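PDB 4YHE: GH5 from Bacteroidetes bacterium AC2a, which acts as a cellulase (endoglucanase) of glycoside hydrolase family 5, probably cleaving internal beta-1,4-glucosidic bonds of cellulose. Local coordinates for residues Val192-Ile197 / Pro228-Pro233; Val291-Phe296 / Ile326-Trp331; Ala320-Arg325 / Asp366-Asn371. All coordinates share one frame; numbering follows the deposited sequence.

Contact 1: residues Val192-Ile197 / Pro228-Pro233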
ATOM      1  N   VAL A 192       5.797  -6.174  17.741  1.00 21.59           N
ATOM      2  CA  VAL A 192       6.963  -5.374  18.114  1.00 23.46           C
ATOM      3  C   VAL A 192       6.890  -3.933  17.557  1.00 23.49           C
ATOM      4  O   VAL A 192       7.176  -2.979  18.273  1.00 23.25           O
ATOM      5  CB  VAL A 192       8.239  -6.123  17.690  1.00 25.52           C
ATOM      6  CG1 VAL A 192       9.442  -5.208  17.549  1.00 26.56           C
ATOM      7  CG2 VAL A 192       8.524  -7.238  18.707  1.00 27.25           C
ATOM      8  N   CYS A 193       6.435  -3.776  16.311  1.00 20.71           N
ATOM      9  CA  CYS A 193       6.290  -2.446  15.725  1.00 20.09           C
ATOM     10  C   CYS A 193       5.228  -1.638  16.456  1.00 20.68           C
ATOM     11  O   CYS A 193       5.473  -0.484  16.798  1.00 19.30           O
ATOM     12  CB  CYS A 193       6.006  -2.515  14.209  1.00 19.14           C
ATOM     13  SG  CYS A 193       7.394  -3.211  13.283  1.00 19.48           S
ATOM     14  N   VAL A 194       4.061  -2.243  16.694  1.00 20.73           N
ATOM     15  CA  VAL A 194       2.988  -1.583  17.431  1.00 21.17           C
ATOM     16  C   VAL A 194       3.483  -1.173  18.853  1.00 22.39           C
ATOM     17  O   VAL A 194       3.278  -0.041  19.277  1.00 24.43           O
ATOM     18  CB  VAL A 194       1.729  -2.486  17.522  1.00 21.65           C
ATOM     19  CG1 VAL A 194       0.694  -1.897  18.472  1.00 21.01           C
ATOM     20  CG2 VAL A 194       1.113  -2.684  16.140  1.00 21.83           C
ATOM     21  N   ASP A 195       4.156  -2.078  19.547  1.00 22.88           N
ATOM     22  CA  ASP A 195       4.679  -1.791  20.878  1.00 24.17           C
ATOM     23  C   ASP A 195       5.560  -0.520  20.821  1.00 23.91           C
ATOM     24  O   ASP A 195       5.346   0.438  21.572  1.00 22.61           O
ATOM     25  CB  ASP A 195       5.508  -2.973  21.404  1.00 24.05           C
ATOM     26  CG  ASP A 195       4.653  -4.211  21.771  1.00 25.25           C
ATOM     27  OD1 ASP A 195       3.395  -4.152  21.821  1.00 24.09           O
ATOM     28  OD2 ASP A 195       5.281  -5.256  21.991  1.00 24.76           O
ATOM     29  N   ALA A 196       6.524  -0.520  19.903  1.00 23.41           N
ATOM     30  CA  ALA A 196       7.452   0.610  19.704  1.00 22.73           C
ATOM     31  C   ALA A 196       6.740   1.938  19.433  1.00 23.35           C
ATOM     32  O   ALA A 196       7.073   2.972  20.034  1.00 22.81           O
ATOM     33  CB  ALA A 196       8.429   0.306  18.585  1.00 22.23           C
ATOM     34  N   ILE A 197       5.763   1.909  18.546  1.00 21.92           N
ATOM     35  CA  ILE A 197       5.012   3.105  18.194  1.00 22.92           C
ATOM     36  C   ILE A 197       4.277   3.667  19.410  1.00 24.90           C
ATOM     37  O   ILE A 197       4.336   4.878  19.703  1.00 23.54           O
ATOM     38  CB  ILE A 197       4.062   2.829  17.022  1.00 22.66           C
ATOM     39  CG1 ILE A 197       4.902   2.555  15.755  1.00 23.24           C
ATOM     40  CG2 ILE A 197       3.115   3.997  16.785  1.00 22.73           C
ATOM     41  CD1 ILE A 197       4.151   1.903  14.594  1.00 23.22           C
ATOM     42  N   PRO A 228      -2.169  -7.224  16.322  1.00 19.21           N
ATOM     43  CA  PRO A 228      -1.426  -7.114  17.585  1.00 19.26           C
ATOM     44  C   PRO A 228      -2.277  -6.686  18.783  1.00 20.27           C
ATOM     45  O   PRO A 228      -3.277  -5.989  18.628  1.00 18.68           O
ATOM     46  CB  PRO A 228      -0.365  -6.038  17.277  1.00 19.66           C
ATOM     47  CG  PRO A 228      -0.093  -6.234  15.807  1.00 19.47           C
ATOM     48  CD  PRO A 228      -1.437  -6.589  15.207  1.00 19.01           C
ATOM     49  N   GLU A 229      -1.876  -7.131  19.957  1.00 21.80           N
ATOM     50  CA  GLU A 229      -2.436  -6.604  21.211  1.00 24.55           C
ATOM     51  C   GLU A 229      -2.016  -5.146  21.349  1.00 23.81           C
ATOM     52  O   GLU A 229      -0.842  -4.844  21.207  1.00 22.77           O
ATOM     53  CB  GLU A 229      -1.909  -7.410  22.390  1.00 26.51           C
ATOM     54  CG  GLU A 229      -2.440  -8.824  22.436  1.00 28.74           C
ATOM     55  CD  GLU A 229      -3.949  -8.868  22.649  1.00 31.88           C
ATOM     56  OE1 GLU A 229      -4.415  -8.410  23.715  1.00 34.71           O
ATOM     57  OE2 GLU A 229      -4.681  -9.344  21.755  1.00 32.26           O
ATOM     58  N   ASP A 230      -2.981  -4.255  21.578  1.00 22.80           N
ATOM     59  CA  ASP A 230      -2.727  -2.827  21.549  1.00 23.31           C
ATOM     60  C   ASP A 230      -3.066  -2.235  22.925  1.00 25.92           C
ATOM     61  O   ASP A 230      -3.818  -2.841  23.689  1.00 25.53           O
ATOM     62  CB  ASP A 230      -3.573  -2.151  20.461  1.00 22.56           C
ATOM     63  CG  ASP A 230      -2.960  -0.829  19.959  1.00 21.61           C
ATOM     64  OD1 ASP A 230      -1.933  -0.363  20.528  1.00 20.79           O
ATOM     65  OD2 ASP A 230      -3.518  -0.262  19.000  1.00 23.84           O
ATOM     66  N   VAL A 231      -2.528  -1.048  23.199  1.00 26.77           N
ATOM     67  CA  VAL A 231      -2.744  -0.341  24.476  1.00 28.41           C
ATOM     68  C   VAL A 231      -4.010   0.490  24.462  1.00 28.43           C
ATOM     69  O   VAL A 231      -4.422   1.032  25.493  1.00 34.17           O
ATOM     70  CB  VAL A 231      -1.563   0.584  24.840  1.00 28.95           C
ATOM     71  CG1 VAL A 231      -0.256  -0.193  24.842  1.00 31.44           C
ATOM     72  CG2 VAL A 231      -1.495   1.794  23.919  1.00 29.18           C
ATOM     73  N   VAL A 232      -4.593   0.633  23.293  1.00 26.62           N
ATOM     74  CA  VAL A 232      -5.866   1.326  23.117  1.00 27.33           C
ATOM     75  C   VAL A 232      -6.684   0.543  22.126  1.00 28.66           C
ATOM     76  O   VAL A 232      -6.120  -0.248  21.364  1.00 29.69           O
ATOM     77  CB  VAL A 232      -5.704   2.740  22.555  1.00 29.23           C
ATOM     78  CG1 VAL A 232      -5.177   3.673  23.631  1.00 30.21           C
ATOM     79  CG2 VAL A 232      -4.771   2.737  21.344  1.00 28.65           C
ATOM     80  N   PRO A 233      -8.010   0.734  22.150  1.00 27.96           N
ATOM     81  CA  PRO A 233      -8.897   0.000  21.281  1.00 27.83           C
ATOM     82  C   PRO A 233      -9.167   0.721  19.958  1.00 26.44           C
ATOM     83  O   PRO A 233      -9.136   1.942  19.879  1.00 25.75           O
ATOM     84  CB  PRO A 233     -10.195  -0.094  22.118  1.00 28.30           C
ATOM     85  CG  PRO A 233     -10.225   1.198  22.854  1.00 28.26           C
ATOM     86  CD  PRO A 233      -8.766   1.459  23.198  1.00 29.64           C
TER
HETATM   87  O   HOH W   1       0.989  -2.756  22.209  1.00 41.43           O

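Contact 2: residues Val291-Phe296 / Ile326-Trp331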
ATOM      1  N   VAL A 291      -9.996  -1.701   6.776  1.00 19.20           N
ATOM      2  CA  VAL A 291      -9.101  -2.292   5.788  1.00 18.39           C
ATOM      3  C   VAL A 291      -8.825  -1.242   4.724  1.00 18.34           C
ATOM      4  O   VAL A 291      -9.712  -0.546   4.296  1.00 17.33           O
ATOM      5  CB  VAL A 291      -9.737  -3.503   5.062  1.00 18.63           C
ATOM      6  CG1 VAL A 291      -8.762  -4.115   4.068  1.00 18.09           C
ATOM      7  CG2 VAL A 291     -10.215  -4.530   6.055  1.00 19.23           C
ATOM      8  N   TYR A 292      -7.571  -1.150   4.292  1.00 16.30           N
ATOM      9  CA  TYR A 292      -7.215  -0.288   3.191  1.00 15.71           C
ATOM     10  C   TYR A 292      -6.247  -1.037   2.300  1.00 14.95           C
ATOM     11  O   TYR A 292      -5.437  -1.840   2.775  1.00 15.54           O
ATOM     12  CB  TYR A 292      -6.634   1.054   3.643  1.00 15.11           C
ATOM     13  CG  TYR A 292      -5.242   0.978   4.262  1.00 16.18           C
ATOM     14  CD1 TYR A 292      -5.074   0.646   5.602  1.00 16.85           C
ATOM     15  CD2 TYR A 292      -4.104   1.251   3.504  1.00 15.78           C
ATOM     16  CE1 TYR A 292      -3.808   0.583   6.176  1.00 18.23           C
ATOM     17  CE2 TYR A 292      -2.827   1.181   4.066  1.00 17.58           C
ATOM     18  CZ  TYR A 292      -2.682   0.862   5.398  1.00 17.35           C
ATOM     19  OH  TYR A 292      -1.465   0.814   5.967  1.00 17.26           O
ATOM     20  N   PHE A 293      -6.382  -0.768   1.017  1.00 14.66           N
ATOM     21  CA  PHE A 293      -5.401  -1.152   0.028  1.00 14.52           C
ATOM     22  C   PHE A 293      -4.274  -0.113   0.044  1.00 13.81           C
ATOM     23  O   PHE A 293      -4.410   0.976  -0.497  1.00 14.22           O
ATOM     24  CB  PHE A 293      -6.032  -1.376  -1.354  1.00 14.67           C
ATOM     25  CG  PHE A 293      -6.802  -2.669  -1.453  1.00 14.62           C
ATOM     26  CD1 PHE A 293      -8.145  -2.714  -1.101  1.00 14.64           C
ATOM     27  CD2 PHE A 293      -6.172  -3.853  -1.853  1.00 14.83           C
ATOM     28  CE1 PHE A 293      -8.852  -3.908  -1.162  1.00 15.31           C
ATOM     29  CE2 PHE A 293      -6.855  -5.064  -1.872  1.00 14.77           C
ATOM     30  CZ  PHE A 293      -8.213  -5.095  -1.521  1.00 14.92           C
ATOM     31  N   GLY A 294      -3.144  -0.488   0.659  1.00 13.04           N
ATOM     32  CA  GLY A 294      -1.929   0.307   0.602  1.00 13.06           C
ATOM     33  C   GLY A 294      -1.454   0.543  -0.820  1.00 12.52           C
ATOM     34  O   GLY A 294      -0.866   1.575  -1.115  1.00 12.15           O
ATOM     35  N   GLU A 295      -1.687  -0.448  -1.675  1.00 11.73           N
ATOM     36  CA  GLU A 295      -1.402  -0.390  -3.097  1.00 12.44           C
ATOM     37  C   GLU A 295      -2.429  -1.120  -3.888  1.00 12.42           C
ATOM     38  O   GLU A 295      -2.817  -2.241  -3.520  1.00 12.48           O
ATOM     39  CB  GLU A 295      -0.054  -1.053  -3.413  1.00 12.22           C
ATOM     40  CG  GLU A 295       1.110  -0.409  -2.737  1.00 12.90           C
ATOM     41  CD  GLU A 295       2.444  -1.137  -2.971  1.00 13.62           C
ATOM     42  OE1 GLU A 295       2.558  -1.885  -3.953  1.00 13.88           O
ATOM     43  OE2 GLU A 295       3.345  -0.920  -2.156  1.00 13.53           O
ATOM     44  N   PHE A 296      -2.908  -0.497  -4.967  1.00 13.21           N
ATOM     45  CA  PHE A 296      -3.607  -1.220  -6.020  1.00 13.41           C
ATOM     46  C   PHE A 296      -3.295  -0.574  -7.334  1.00 13.61           C
ATOM     47  O   PHE A 296      -2.836   0.559  -7.395  1.00 13.41           O
ATOM     48  CB  PHE A 296      -5.144  -1.304  -5.792  1.00 13.63           C
ATOM     49  CG  PHE A 296      -5.878  -0.043  -6.194  1.00 13.48           C
ATOM     50  CD1 PHE A 296      -5.812   1.081  -5.386  1.00 13.58           C
ATOM     51  CD2 PHE A 296      -6.566   0.029  -7.392  1.00 14.28           C
ATOM     52  CE1 PHE A 296      -6.470   2.267  -5.741  1.00 13.74           C
ATOM     53  CE2 PHE A 296      -7.241   1.210  -7.769  1.00 14.43           C
ATOM     54  CZ  PHE A 296      -7.179   2.334  -6.936  1.00 14.73           C
ATOM     55  N   ILE A 326     -14.067   0.088   2.182  1.00 17.58           N
ATOM     56  CA  ILE A 326     -12.623  -0.094   2.010  1.00 16.92           C
ATOM     57  C   ILE A 326     -12.060   1.070   1.176  1.00 16.21           C
ATOM     58  O   ILE A 326     -12.578   1.407   0.117  1.00 16.48           O
ATOM     59  CB  ILE A 326     -12.358  -1.424   1.328  1.00 16.87           C
ATOM     60  CG1 ILE A 326     -12.772  -2.570   2.262  1.00 17.06           C
ATOM     61  CG2 ILE A 326     -10.861  -1.584   0.999  1.00 17.44           C
ATOM     62  CD1 ILE A 326     -12.725  -3.919   1.570  1.00 17.34           C
ATOM     63  N   SER A 327     -11.004   1.672   1.701  1.00 15.63           N
ATOM     64  CA  SER A 327     -10.222   2.678   1.000  1.00 15.58           C
ATOM     65  C   SER A 327      -9.040   2.035   0.268  1.00 15.18           C
ATOM     66  O   SER A 327      -8.639   0.875   0.565  1.00 15.63           O
ATOM     67  CB  SER A 327      -9.707   3.700   2.006  1.00 15.13           C
ATOM     68  OG  SER A 327      -8.960   3.102   3.061  1.00 16.28           O
ATOM     69  N   ALA A 328      -8.455   2.793  -0.648  1.00 14.53           N
ATOM     70  CA  ALA A 328      -7.399   2.249  -1.528  1.00 13.91           C
ATOM     71  C   ALA A 328      -6.483   3.321  -2.107  1.00 13.69           C
ATOM     72  O   ALA A 328      -6.944   4.375  -2.564  1.00 13.27           O
ATOM     73  CB  ALA A 328      -8.026   1.437  -2.641  1.00 14.28           C
ATOM     74  N   LEU A 329      -5.184   3.019  -2.138  1.00 12.89           N
ATOM     75  CA  LEU A 329      -4.216   3.951  -2.661  1.00 13.07           C
ATOM     76  C   LEU A 329      -3.547   3.396  -3.923  1.00 13.46           C
ATOM     77  O   LEU A 329      -2.927   2.314  -3.912  1.00 12.12           O
ATOM     78  CB  LEU A 329      -3.208   4.356  -1.576  1.00 13.61           C
ATOM     79  CG  LEU A 329      -3.859   5.094  -0.393  1.00 13.82           C
ATOM     80  CD1 LEU A 329      -4.280   4.171   0.738  1.00 14.44           C
ATOM     81  CD2 LEU A 329      -2.911   6.157   0.112  1.00 14.42           C
ATOM     82  N   TYR A 330      -3.714   4.138  -5.009  1.00 12.67           N
ATOM     83  CA  TYR A 330      -3.203   3.787  -6.308  1.00 12.54           C
ATOM     84  C   TYR A 330      -1.656   3.810  -6.319  1.00 12.01           C
ATOM     85  O   TYR A 330      -1.034   4.716  -5.773  1.00 12.24           O
ATOM     86  CB  TYR A 330      -3.785   4.710  -7.392  1.00 12.98           C
ATOM     87  CG  TYR A 330      -3.153   4.441  -8.733  1.00 12.55           C
ATOM     88  CD1 TYR A 330      -3.489   3.298  -9.459  1.00 12.84           C
ATOM     89  CD2 TYR A 330      -2.207   5.264  -9.230  1.00 12.75           C
ATOM     90  CE1 TYR A 330      -2.909   3.000 -10.659  1.00 13.71           C
ATOM     91  CE2 TYR A 330      -1.596   4.962 -10.445  1.00 13.91           C
ATOM     92  CZ  TYR A 330      -1.945   3.832 -11.149  1.00 13.80           C
ATOM     93  OH  TYR A 330      -1.336   3.549 -12.359  1.00 14.60           O
ATOM     94  N   TRP A 331      -1.053   2.775  -6.888  1.00 12.01           N
ATOM     95  CA  TRP A 331       0.412   2.742  -7.033  1.00 12.62           C
ATOM     96  C   TRP A 331       0.885   3.537  -8.240  1.00 11.48           C
ATOM     97  O   TRP A 331       0.630   3.167  -9.389  1.00 12.12           O
ATOM     98  CB  TRP A 331       0.912   1.301  -7.129  1.00 13.63           C
ATOM     99  CG  TRP A 331       2.410   1.266  -7.236  1.00 14.54           C
ATOM    100  CD1 TRP A 331       3.131   0.974  -8.347  1.00 16.10           C
ATOM    101  CD2 TRP A 331       3.355   1.499  -6.188  1.00 14.32           C
ATOM    102  NE1 TRP A 331       4.486   1.043  -8.070  1.00 14.17           N
ATOM    103  CE2 TRP A 331       4.646   1.378  -6.753  1.00 15.46           C
ATOM    104  CE3 TRP A 331       3.243   1.829  -4.837  1.00 14.21           C
ATOM    105  CZ2 TRP A 331       5.825   1.554  -5.993  1.00 14.76           C
ATOM    106  CZ3 TRP A 331       4.414   1.999  -4.084  1.00 14.94           C
ATOM    107  CH2 TRP A 331       5.687   1.870  -4.676  1.00 14.78           C
TER

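Contact 3: residues Ala320-Arg325 / Asp366-Asn371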
ATOM      1  N   ALA A 320     -16.722  -1.446  -5.920  1.00 17.72           N
ATOM      2  CA  ALA A 320     -16.814  -2.577  -5.004  1.00 18.21           C
ATOM      3  C   ALA A 320     -16.170  -2.292  -3.634  1.00 17.74           C
ATOM      4  O   ALA A 320     -16.673  -2.720  -2.591  1.00 16.42           O
ATOM      5  CB  ALA A 320     -16.228  -3.839  -5.651  1.00 18.18           C
ATOM      6  N   MET A 321     -15.050  -1.561  -3.624  1.00 16.82           N
ATOM      7  CA  MET A 321     -14.382  -1.201  -2.395  1.00 16.18           C
ATOM      8  C   MET A 321     -15.215  -0.230  -1.546  1.00 16.36           C
ATOM      9  O   MET A 321     -15.410  -0.460  -0.367  1.00 15.33           O
ATOM     10  CB  MET A 321     -13.005  -0.554  -2.695  1.00 15.17           C
ATOM     11  CG  MET A 321     -11.982  -1.540  -3.256  1.00 15.61           C
ATOM     12  SD  MET A 321     -10.580  -0.648  -3.973  1.00 16.78           S
ATOM     13  CE  MET A 321      -9.657  -2.024  -4.694  1.00 17.72           C
ATOM     14  N   ARG A 322     -15.673   0.854  -2.164  1.00 17.47           N
ATOM     15  CA  ARG A 322     -16.537   1.810  -1.479  1.00 18.94           C
ATOM     16  C   ARG A 322     -17.726   1.106  -0.807  1.00 17.58           C
ATOM     17  O   ARG A 322     -18.005   1.345   0.360  1.00 17.68           O
ATOM     18  CB  ARG A 322     -17.042   2.830  -2.478  1.00 18.89           C
ATOM     19  CG  ARG A 322     -18.171   3.726  -1.987  1.00 20.44           C
ATOM     20  CD  ARG A 322     -17.743   4.656  -0.864  1.00 22.19           C
ATOM     21  NE  ARG A 322     -18.899   5.357  -0.294  1.00 22.93           N
ATOM     22  CZ  ARG A 322     -19.516   6.400  -0.843  1.00 22.98           C
ATOM     23  NH1 ARG A 322     -19.096   6.955  -1.974  1.00 19.76           N
ATOM     24  NH2 ARG A 322     -20.570   6.918  -0.224  1.00 23.80           N
ATOM     25  N   ASP A 323     -18.380   0.222  -1.553  1.00 19.15           N
ATOM     26  CA  ASP A 323     -19.556  -0.494  -1.049  1.00 20.21           C
ATOM     27  C   ASP A 323     -19.249  -1.370   0.146  1.00 22.72           C
ATOM     28  O   ASP A 323     -20.131  -1.647   0.941  1.00 22.04           O
ATOM     29  CB  ASP A 323     -20.212  -1.303  -2.167  1.00 21.68           C
ATOM     30  CG  ASP A 323     -20.898  -0.420  -3.202  1.00 21.14           C
ATOM     31  OD1 ASP A 323     -21.122   0.767  -2.911  1.00 24.47           O
ATOM     32  OD2 ASP A 323     -21.168  -0.886  -4.319  1.00 20.93           O
ATOM     33  N   ARG A 324     -17.982  -1.789   0.275  1.00 18.52           N
ATOM     34  CA  ARG A 324     -17.489  -2.536   1.418  1.00 18.84           C
ATOM     35  C   ARG A 324     -16.739  -1.682   2.442  1.00 17.63           C
ATOM     36  O   ARG A 324     -16.147  -2.208   3.371  1.00 16.68           O
ATOM     37  CB  ARG A 324     -16.605  -3.688   0.892  1.00 18.73           C
ATOM     38  CG  ARG A 324     -17.439  -4.802   0.295  1.00 19.13           C
ATOM     39  CD  ARG A 324     -16.771  -5.661  -0.762  1.00 18.47           C
ATOM     40  NE  ARG A 324     -17.786  -6.506  -1.385  1.00 19.01           N
ATOM     41  CZ  ARG A 324     -18.664  -6.092  -2.296  1.00 20.14           C
ATOM     42  NH1 ARG A 324     -18.619  -4.848  -2.783  1.00 19.69           N
ATOM     43  NH2 ARG A 324     -19.580  -6.937  -2.754  1.00 21.52           N
ATOM     44  N   ARG A 325     -16.803  -0.353   2.302  1.00 17.82           N
ATOM     45  CA  ARG A 325     -16.157   0.577   3.246  1.00 17.41           C
ATOM     46  C   ARG A 325     -14.629   0.454   3.312  1.00 16.38           C
ATOM     47  O   ARG A 325     -14.012   0.698   4.348  1.00 15.52           O
ATOM     48  CB  ARG A 325     -16.793   0.436   4.643  1.00 20.52           C
ATOM     49  CG  ARG A 325     -18.303   0.643   4.543  1.00 23.71           C
ATOM     50  CD  ARG A 325     -19.022   0.640   5.870  1.00 28.26           C
ATOM     51  NE  ARG A 325     -20.444   0.731   5.552  1.00 33.82           N
ATOM     52  CZ  ARG A 325     -21.382   1.284   6.314  1.00 40.49           C
ATOM     53  NH1 ARG A 325     -21.088   1.802   7.503  1.00 40.94           N
ATOM     54  NH2 ARG A 325     -22.636   1.305   5.865  1.00 42.72           N
ATOM     55  N   ASP A 366     -13.751   8.956  -9.012  1.00 17.47           N
ATOM     56  CA  ASP A 366     -15.183   9.305  -9.180  1.00 18.30           C
ATOM     57  C   ASP A 366     -16.092   8.081  -8.948  1.00 19.62           C
ATOM     58  O   ASP A 366     -17.216   8.227  -8.470  1.00 18.81           O
ATOM     59  CB  ASP A 366     -15.432   9.900 -10.535  1.00 17.98           C
ATOM     60  CG  ASP A 366     -14.765  11.236 -10.708  1.00 17.62           C
ATOM     61  OD1 ASP A 366     -14.374  11.850  -9.720  1.00 18.56           O
ATOM     62  OD2 ASP A 366     -14.656  11.692 -11.844  1.00 19.45           O
ATOM     63  N   SER A 367     -15.588   6.874  -9.221  1.00 18.81           N
ATOM     64  CA  SER A 367     -16.370   5.683  -8.955  1.00 18.45           C
ATOM     65  C   SER A 367     -16.505   5.427  -7.443  1.00 18.80           C
ATOM     66  O   SER A 367     -17.611   5.176  -6.959  1.00 19.81           O
ATOM     67  CB  SER A 367     -15.808   4.481  -9.693  1.00 17.80           C
ATOM     68  OG  SER A 367     -16.695   3.381  -9.626  1.00 17.49           O
ATOM     69  N   TRP A 368     -15.394   5.484  -6.704  1.00 17.70           N
ATOM     70  CA  TRP A 368     -15.397   5.349  -5.268  1.00 17.75           C
ATOM     71  C   TRP A 368     -16.293   6.403  -4.624  1.00 19.19           C
ATOM     72  O   TRP A 368     -17.040   6.071  -3.723  1.00 18.15           O
ATOM     73  CB  TRP A 368     -13.988   5.452  -4.671  1.00 17.75           C
ATOM     74  CG  TRP A 368     -13.867   4.919  -3.325  1.00 17.18           C
ATOM     75  CD1 TRP A 368     -13.450   3.649  -2.960  1.00 15.93           C
ATOM     76  CD2 TRP A 368     -14.146   5.612  -2.090  1.00 16.31           C
ATOM     77  NE1 TRP A 368     -13.499   3.525  -1.599  1.00 16.62           N
ATOM     78  CE2 TRP A 368     -13.902   4.709  -1.041  1.00 16.87           C
ATOM     79  CE3 TRP A 368     -14.565   6.901  -1.780  1.00 17.15           C
ATOM     80  CZ2 TRP A 368     -14.088   5.052   0.308  1.00 17.72           C
ATOM     81  CZ3 TRP A 368     -14.751   7.235  -0.446  1.00 17.94           C
ATOM     82  CH2 TRP A 368     -14.514   6.328   0.571  1.00 17.80           C
ATOM     83  N   GLU A 369     -16.173   7.661  -5.085  1.00 19.58           N
ATOM     84  CA  GLU A 369     -16.811   8.806  -4.419  1.00 21.81           C
ATOM     85  C   GLU A 369     -18.323   8.932  -4.719  1.00 22.45           C
ATOM     86  O   GLU A 369     -19.043   9.611  -3.979  1.00 24.06           O
ATOM     87  CB  GLU A 369     -16.157  10.119  -4.859  1.00 21.53           C
ATOM     88  CG  GLU A 369     -14.726  10.300  -4.378  1.00 21.16           C
ATOM     89  CD  GLU A 369     -14.611  10.701  -2.945  1.00 21.54           C
ATOM     90  OE1 GLU A 369     -15.635  10.844  -2.236  1.00 22.49           O
ATOM     91  OE2 GLU A 369     -13.473  10.916  -2.496  1.00 24.11           O
ATOM     92  N   ASN A 370     -18.766   8.340  -5.810  1.00 23.59           N
ATOM     93  CA  ASN A 370     -20.144   8.488  -6.249  1.00 24.39           C
ATOM     94  C   ASN A 370     -21.143   8.131  -5.132  1.00 25.06           C
ATOM     95  O   ASN A 370     -21.013   7.117  -4.421  1.00 23.97           O
ATOM     96  CB  ASN A 370     -20.374   7.686  -7.526  1.00 24.93           C
ATOM     97  CG  ASN A 370     -21.771   7.859  -8.094  1.00 26.59           C
ATOM     98  OD1 ASN A 370     -22.763   7.524  -7.435  1.00 28.25           O
ATOM     99  ND2 ASN A 370     -21.848   8.299  -9.343  1.00 25.98           N
ATOM    100  N   ASN A 371     -22.116   9.022  -4.928  1.00 26.05           N
ATOM    101  CA  ASN A 371     -23.068   8.877  -3.821  1.00 25.92           C
ATOM    102  C   ASN A 371     -24.503   8.696  -4.294  1.00 25.64           C
ATOM    103  O   ASN A 371     -25.432   8.858  -3.514  1.00 24.83           O
ATOM    104  CB  ASN A 371     -23.013  10.094  -2.901  1.00 27.02           C
ATOM    105  CG  ASN A 371     -21.690  10.230  -2.195  1.00 28.11           C
ATOM    106  OD1 ASN A 371     -21.178   9.279  -1.590  1.00 28.27           O
ATOM    107  ND2 ASN A 371     -21.127  11.432  -2.257  1.00 28.64           N
TER

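Contact 1: residues Val192-Ile197 / Pro228-Pro233
Val194 holds CG1 anti to the backbone N (chi1 171°) and CG2 anti to the carbonyl carbon, so its two methyls part and meet different residues of the 228-233 loop. Val194 CG2 presses on the ring of Pro228, reaching Pro228 CG at 3.8 Å. Val194 CG1 turns to the carboxylate of Asp230, 3.7 Å from Asp230 OD1; Asp230 swings there because its CG is anti to its own N (chi1 -155°). Asp230 OD1 also accepts from Val231 N at 2.8 Å, met from above the carboxylate plane, and forms a salt bridge with Arg198, so the charge beside the methyl is probably balanced by Arg198. Beside this apolar wedge runs a polar rim. Water 1 donates both to Asp195 OD1, at 2.8 Å, and to Glu229 O, at 3.0 Å, joining the two segments, which share no direct hydrogen bond. Gln191, one turn earlier, bonds both Asp195 OD1 (through NE2) and Glu229 N (through OE1). Leu236 packs on Val194, Pro228 and Asp230. The arrangement belongs to the outer layer of a beta/alpha barrel, where helix 181-199 packs against the loop that leads from helix 218-224 into strand 236-242.

Contact 2: residues Val291-Phe296 / Ile326-Trp331
The seventh and eighth strands of the (beta/alpha)8 barrel run side by side here, parallel and crossing at -17°. Phe293 N donates to Ser327 O at 2.8 Å, and Leu329 N to Phe293 O at 2.7 Å, nearly along the C=O axis. A beta bulge at Gly294 and Glu295 then shifts the register by one residue; pairing resumes as Phe296 N bonds Leu329 O at 3.0 Å, from above the carbonyl plane, and Trp331 N bonds Phe296 O at 2.9 Å. Ser327 N is buried without a partner. On the sheet face that carries Phe293, Ala328 and Tyr330, the Phe296 ring, CG in the crowded position between N and carbonyl carbon, brings CD1 to 3.5 Å from Ala328 CB. Within the bulge, the extended side chain of Glu295 lies alongside Trp331, pointing the same way; Glu295 OE1 sits 3.8 Å above the indole plane, toward its rim, with carboxylate and ring 29° apart. Tyr243 bonds OE1 and Arg59 bridges OE2, consistent with the strand-seven nucleophile of family 5. An alanine here would remove the carboxylate and would probably lose both polar grips and the support beside Trp331, disturbing the active site. Strand 236-242 pairs with 291-296 on its other edge, Gly15 and Gly17 bond Ala328, and helices 270-285 and 304-323 pack against Phe293 and Phe296 respectively.

Contact 3: residues Ala320-Arg325 / Asp366-Asn371
Arg322 threads between the indole of Trp368 and the end of helix 357-369. Arg322 CB lies 3.7 Å from Trp368 CD1, at the pyrrole part of the ring. Arg322 CG, anti to the backbone N (chi1 168°), passes Trp368 O at 3.1 Å, a tight approach. The chain then bends at chi2 (66°), which puts Arg322 CD squarely over the six-membered ring of Trp368, 3.7 Å from its centroid: a CH-pi contact over the face. Beyond NE the guanidinium leaves the indole; its plane is tilted 39° to the ring, and any cation-pi attraction is weak at best. Arg322 NH1 takes Trp368 O at 2.8 Å in a nearly straight bond, in the guanidinium plane and on a lone pair of the carbonyl. Arg322 NH1 and NH2 together grip Asn371 OD1 end-on, NH2 at 2.8 Å and nearly along the C=O axis, NH1 at 3.1 Å from above the amide plane. Two bonds on one oxygen fix the side chain of Asn371 just past the helix, where the positive charge would probably suit the helix's C-terminal carbonyls. At the indole's N-H, Trp368 NE1 donates to Ile326 O. The Arg322 helix ends in a Schellman motif, with Arg325 at positive phi, Arg325 N bonded to Arg322 O and Ile326 N to Met321 O. Helix-to-helix packing of this kind belongs to the outer ring of a (beta/alpha)8 barrel, here joining helix 304-323, before the eighth strand, to helix 357-369, after it.

From the N terminus, contact 1 comes first: helix 181-199 opens it and the loop at 228-233 closes it, spanning strand 209-212 and helix 218-224. It is finished before contact 2 opens, and nearest atoms of the two stay about 10 Å apart. Contacts 2 and 3 cross instead. Strand 291-296 opens contact 2, the end of helix 304-323 opens contact 3, strand 327-332 closes contact 2 and helix 357-369 closes contact 3. They also touch, Met321 SD packing on Ala328 CB at 3.6 Å. Contact 2 thus joins two neighbouring strands of the barrel wall, contact 3 joins two of the outer helices, and contact 1 lies in another sector, about 30 Å from contact 3 between centres.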